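Hydroxyethylphosphonate dioxygenase (Streptomyces albus, PDB 6B9R) probably uses iron and dioxygen to cleave the carbon-carbon bond of 2-hydroxyethylphosphonate, giving hydroxymethylphosphonate. Local coordinates at residues L151-Y156 against H190-R195. Residues are numbered along the deposited sequence; the frame is centred on the assembly and turned at random.
Sequences LYQFTY and HSFTAR. With FE (Fe (III) ion), chain E; 2HE ((2-hydroxyethyl)phosphonic acid), chain F.
Gln153 and His190 meet at the iron ion. Gln153 OE1 binds the metal at 2.1 Å and His190 NE2 binds it at 2.2 Å. His149 completes the protein part of the site, a His-Gln-His set in a cupin-type enzyme. The Gln153 chain runs extended, with CG anti to the backbone N (chi1 -167°), and this carries its amide to the metal. Gln153 NE2 gives Thr155 OG1 a nearly straight hydrogen bond of 2.6 Å, in the amide plane. A second hydrogen bond, from Gln153 NE2 to substrate O4, is more bent (138°). Both hold the amide with its oxygen on the iron. Substrate O4 and O3 also bind the iron, so the 2-hydroxyethylphosphonate chelates it. A water is a further, longer ligand. O4 lies at the edges of both the His190 and Phe192 rings. Phe192 also turns its edge to the amide, with CZ 3.7 Å from Gln153 NE2. Thr155 CG2 rests against Phe192 CE2 at 3.9 Å. His190 ND1 is hydrogen-bonded to Ala188 O, so the ring is held at both nitrogens. The axes of 152-156 and 190-194 come within 11.7 Å and run nearly parallel (10°), in different sheets. Strand 152-158 lies between strands 202-208 and 181-184, while strand 190-194 pairs with strand 161-167.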
ATOM      1  N   LEU A 151       3.716  -5.906 -14.930  1.00 19.62           N
ATOM      2  CA  LEU A 151       2.928  -4.681 -14.910  1.00 16.21           C
ATOM      3  C   LEU A 151       1.586  -4.876 -15.609  1.00 25.75           C
ATOM      4  O   LEU A 151       1.489  -5.575 -16.622  1.00 21.81           O
ATOM      5  CB  LEU A 151       3.699  -3.533 -15.560  1.00 21.47           C
ATOM      6  CG  LEU A 151       4.931  -3.060 -14.774  1.00 25.27           C
ATOM      7  CD1 LEU A 151       5.437  -1.704 -15.292  1.00 18.72           C
ATOM      8  CD2 LEU A 151       4.587  -2.973 -13.296  1.00 21.90           C
ATOM      9  N   TYR A 152       0.543  -4.275 -15.036  1.00 21.11           N
ATOM     10  CA  TYR A 152      -0.730  -4.147 -15.733  1.00 19.19           C
ATOM     11  C   TYR A 152      -0.529  -3.377 -17.032  1.00 22.48           C
ATOM     12  O   TYR A 152       0.375  -2.550 -17.145  1.00 20.19           O
ATOM     13  CB  TYR A 152      -1.739  -3.404 -14.858  1.00 18.07           C
ATOM     14  CG  TYR A 152      -2.112  -4.140 -13.593  1.00 18.25           C
ATOM     15  CD1 TYR A 152      -1.287  -4.105 -12.468  1.00 17.30           C
ATOM     16  CD2 TYR A 152      -3.300  -4.859 -13.519  1.00 20.16           C
ATOM     17  CE1 TYR A 152      -1.636  -4.788 -11.312  1.00 17.09           C
ATOM     18  CE2 TYR A 152      -3.661  -5.533 -12.368  1.00 19.82           C
ATOM     19  CZ  TYR A 152      -2.833  -5.491 -11.270  1.00 21.47           C
ATOM     20  OH  TYR A 152      -3.203  -6.165 -10.138  1.00 23.66           O
ATOM     21  N   GLN A 153      -1.375  -3.631 -18.027  1.00 19.23           N
ATOM     22  CA  GLN A 153      -1.251  -2.842 -19.246  1.00 19.18           C
ATOM     23  C   GLN A 153      -2.581  -2.249 -19.672  1.00 20.13           C
ATOM     24  O   GLN A 153      -3.600  -2.942 -19.710  1.00 24.33           O
ATOM     25  CB  GLN A 153      -0.672  -3.656 -20.398  1.00 28.51           C
ATOM     26  CG  GLN A 153      -0.238  -2.781 -21.557  1.00 24.66           C
ATOM     27  CD  GLN A 153       0.631  -3.538 -22.543  1.00 28.63           C
ATOM     28  OE1 GLN A 153       1.581  -4.200 -22.155  1.00 25.73           O
ATOM     29  NE2 GLN A 153       0.299  -3.449 -23.824  1.00 23.32           N
ATOM     30  N   PHE A 154      -2.556  -0.960 -19.973  1.00 15.00           N
ATOM     31  CA  PHE A 154      -3.597  -0.289 -20.730  1.00 14.89           C
ATOM     32  C   PHE A 154      -3.013   0.040 -22.090  1.00 19.29           C
ATOM     33  O   PHE A 154      -1.964   0.691 -22.174  1.00 18.54           O
ATOM     34  CB  PHE A 154      -4.067   0.999 -20.046  1.00 17.75           C
ATOM     35  CG  PHE A 154      -4.889   1.848 -20.944  1.00 18.59           C
ATOM     36  CD1 PHE A 154      -6.229   1.564 -21.149  1.00 17.25           C
ATOM     37  CD2 PHE A 154      -4.316   2.888 -21.648  1.00 15.52           C
ATOM     38  CE1 PHE A 154      -6.989   2.324 -22.025  1.00 14.46           C
ATOM     39  CE2 PHE A 154      -5.074   3.646 -22.540  1.00 17.52           C
ATOM     40  CZ  PHE A 154      -6.418   3.365 -22.719  1.00 19.04           C
ATOM     41  N   THR A 155      -3.685  -0.390 -23.151  1.00 16.54           N
ATOM     42  CA  THR A 155      -3.189  -0.182 -24.498  1.00 15.87           C
ATOM     43  C   THR A 155      -4.223   0.576 -25.308  1.00 18.72           C
ATOM     44  O   THR A 155      -5.403   0.213 -25.306  1.00 15.80           O
ATOM     45  CB  THR A 155      -2.858  -1.513 -25.171  1.00 19.13           C
ATOM     46  OG1 THR A 155      -1.891  -2.215 -24.374  1.00 22.64           O
ATOM     47  CG2 THR A 155      -2.274  -1.267 -26.543  1.00 18.16           C
ATOM     48  N   TYR A 156      -3.777   1.627 -25.985  1.00 16.01           N
ATOM     49  CA  TYR A 156      -4.588   2.405 -26.913  1.00 16.15           C
ATOM     50  C   TYR A 156      -4.084   2.166 -28.330  1.00 16.78           C
ATOM     51  O   TYR A 156      -2.880   2.264 -28.574  1.00 17.03           O
ATOM     52  CB  TYR A 156      -4.507   3.891 -26.572  1.00 18.19           C
ATOM     53  CG  TYR A 156      -5.305   4.750 -27.507  1.00 18.07           C
ATOM     54  CD1 TYR A 156      -6.647   4.988 -27.273  1.00 18.42           C
ATOM     55  CD2 TYR A 156      -4.715   5.322 -28.630  1.00 16.55           C
ATOM     56  CE1 TYR A 156      -7.389   5.784 -28.139  1.00 21.98           C
ATOM     57  CE2 TYR A 156      -5.445   6.111 -29.498  1.00 21.19           C
ATOM     58  CZ  TYR A 156      -6.782   6.335 -29.250  1.00 17.80           C
ATOM     59  OH  TYR A 156      -7.504   7.126 -30.115  1.00 22.05           O
ATOM     60  N   HIS A 190       1.035 -11.627 -24.593  1.00 21.83           N
ATOM     61  CA  HIS A 190       0.338 -10.927 -25.668  1.00 20.92           C
ATOM     62  C   HIS A 190       1.317 -10.531 -26.767  1.00 21.17           C
ATOM     63  O   HIS A 190       2.540 -10.631 -26.613  1.00 21.22           O
ATOM     64  CB  HIS A 190      -0.426  -9.708 -25.134  1.00 20.45           C
ATOM     65  CG  HIS A 190       0.416  -8.747 -24.353  1.00 20.06           C
ATOM     66  ND1 HIS A 190       0.728  -8.935 -23.024  1.00 25.57           N
ATOM     67  CD2 HIS A 190       1.002  -7.581 -24.715  1.00 29.63           C
ATOM     68  CE1 HIS A 190       1.475  -7.930 -22.603  1.00 27.16           C
ATOM     69  NE2 HIS A 190       1.653  -7.094 -23.611  1.00 26.71           N
ATOM     70  N   SER A 191       0.751 -10.116 -27.906  1.00 23.98           N
ATOM     71  CA  SER A 191       1.538  -9.654 -29.043  1.00 28.05           C
ATOM     72  C   SER A 191       0.709  -8.680 -29.869  1.00 27.85           C
ATOM     73  O   SER A 191      -0.509  -8.565 -29.696  1.00 21.44           O
ATOM     74  CB  SER A 191       2.015 -10.823 -29.910  1.00 27.69           C
ATOM     75  OG  SER A 191       3.001 -10.395 -30.839  1.00 28.45           O
ATOM     76  N   PHE A 192       1.390  -7.979 -30.781  1.00 22.02           N
ATOM     77  CA  PHE A 192       0.756  -7.034 -31.695  1.00 21.75           C
ATOM     78  C   PHE A 192       1.396  -7.137 -33.070  1.00 23.06           C
ATOM     79  O   PHE A 192       2.619  -7.256 -33.183  1.00 22.38           O
ATOM     80  CB  PHE A 192       0.889  -5.581 -31.227  1.00 21.27           C
ATOM     81  CG  PHE A 192       0.462  -5.345 -29.822  1.00 20.78           C
ATOM     82  CD1 PHE A 192       1.368  -5.506 -28.777  1.00 20.55           C
ATOM     83  CD2 PHE A 192      -0.831  -4.933 -29.534  1.00 20.56           C
ATOM     84  CE1 PHE A 192       0.995  -5.267 -27.458  1.00 24.49           C
ATOM     85  CE2 PHE A 192      -1.215  -4.681 -28.208  1.00 20.12           C
ATOM     86  CZ  PHE A 192      -0.297  -4.859 -27.173  1.00 21.40           C
ATOM     87  N   THR A 193       0.566  -7.090 -34.113  1.00 22.55           N
ATOM     88  CA  THR A 193       1.020  -7.013 -35.495  1.00 23.03           C
ATOM     89  C   THR A 193       0.220  -5.938 -36.223  1.00 24.51           C
ATOM     90  O   THR A 193      -0.780  -5.427 -35.713  1.00 22.65           O
ATOM     91  CB  THR A 193       0.849  -8.353 -36.228  1.00 24.71           C
ATOM     92  OG1 THR A 193      -0.544  -8.671 -36.291  1.00 26.29           O
ATOM     93  CG2 THR A 193       1.589  -9.481 -35.507  1.00 24.60           C
ATOM     94  N   ALA A 194       0.654  -5.604 -37.440  1.00 23.88           N
ATOM     95  CA  ALA A 194      -0.077  -4.692 -38.314  1.00 23.45           C
ATOM     96  C   ALA A 194      -0.775  -5.491 -39.406  1.00 28.47           C
ATOM     97  O   ALA A 194      -0.170  -6.387 -40.003  1.00 27.35           O
ATOM     98  CB  ALA A 194       0.852  -3.652 -38.949  1.00 23.49           C
ATOM     99  N   ARG A 195      -2.040  -5.161 -39.672  1.00 25.74           N
ATOM    100  CA  ARG A 195      -2.764  -5.784 -40.775  1.00 29.09           C
ATOM    101  C   ARG A 195      -2.374  -5.212 -42.127  1.00 32.47           C
ATOM    102  O   ARG A 195      -2.764  -5.775 -43.155  1.00 32.07           O
ATOM    103  CB  ARG A 195      -4.278  -5.627 -40.587  1.00 30.91           C
ATOM    104  CG  ARG A 195      -4.845  -6.494 -39.483  1.00 31.38           C
ATOM    105  CD  ARG A 195      -6.368  -6.564 -39.524  1.00 25.63           C
ATOM    106  NE  ARG A 195      -7.006  -5.250 -39.477  1.00 25.69           N
ATOM    107  CZ  ARG A 195      -7.118  -4.507 -38.377  1.00 31.66           C
ATOM    108  NH1 ARG A 195      -7.726  -3.328 -38.434  1.00 23.02           N
ATOM    109  NH2 ARG A 195      -6.604  -4.930 -37.219  1.00 25.11           N
TER
HETATM  110 FE    FE E 501       3.029  -5.599 -22.853  1.00 35.42          FE
HETATM  111  O3  2HE F 502       5.139  -6.173 -23.985  1.00 33.13           O
HETATM  112  P   2HE F 502       5.795  -6.255 -25.317  1.00 44.39           P
HETATM  113  O1  2HE F 502       6.020  -7.793 -25.736  1.00 27.80           O
HETATM  114  O2  2HE F 502       7.212  -5.478 -25.326  1.00 35.34           O
HETATM  115  CA  2HE F 502       4.647  -5.464 -26.468  1.00 39.72           C
HETATM  116  CB  2HE F 502       4.049  -4.258 -25.749  1.00 40.58           C
HETATM  117  O4  2HE F 502       3.030  -4.651 -24.816  1.00 36.78           O
HETATM  118  O   HOH W   1       4.200  -3.332 -22.721  1.00 29.58           O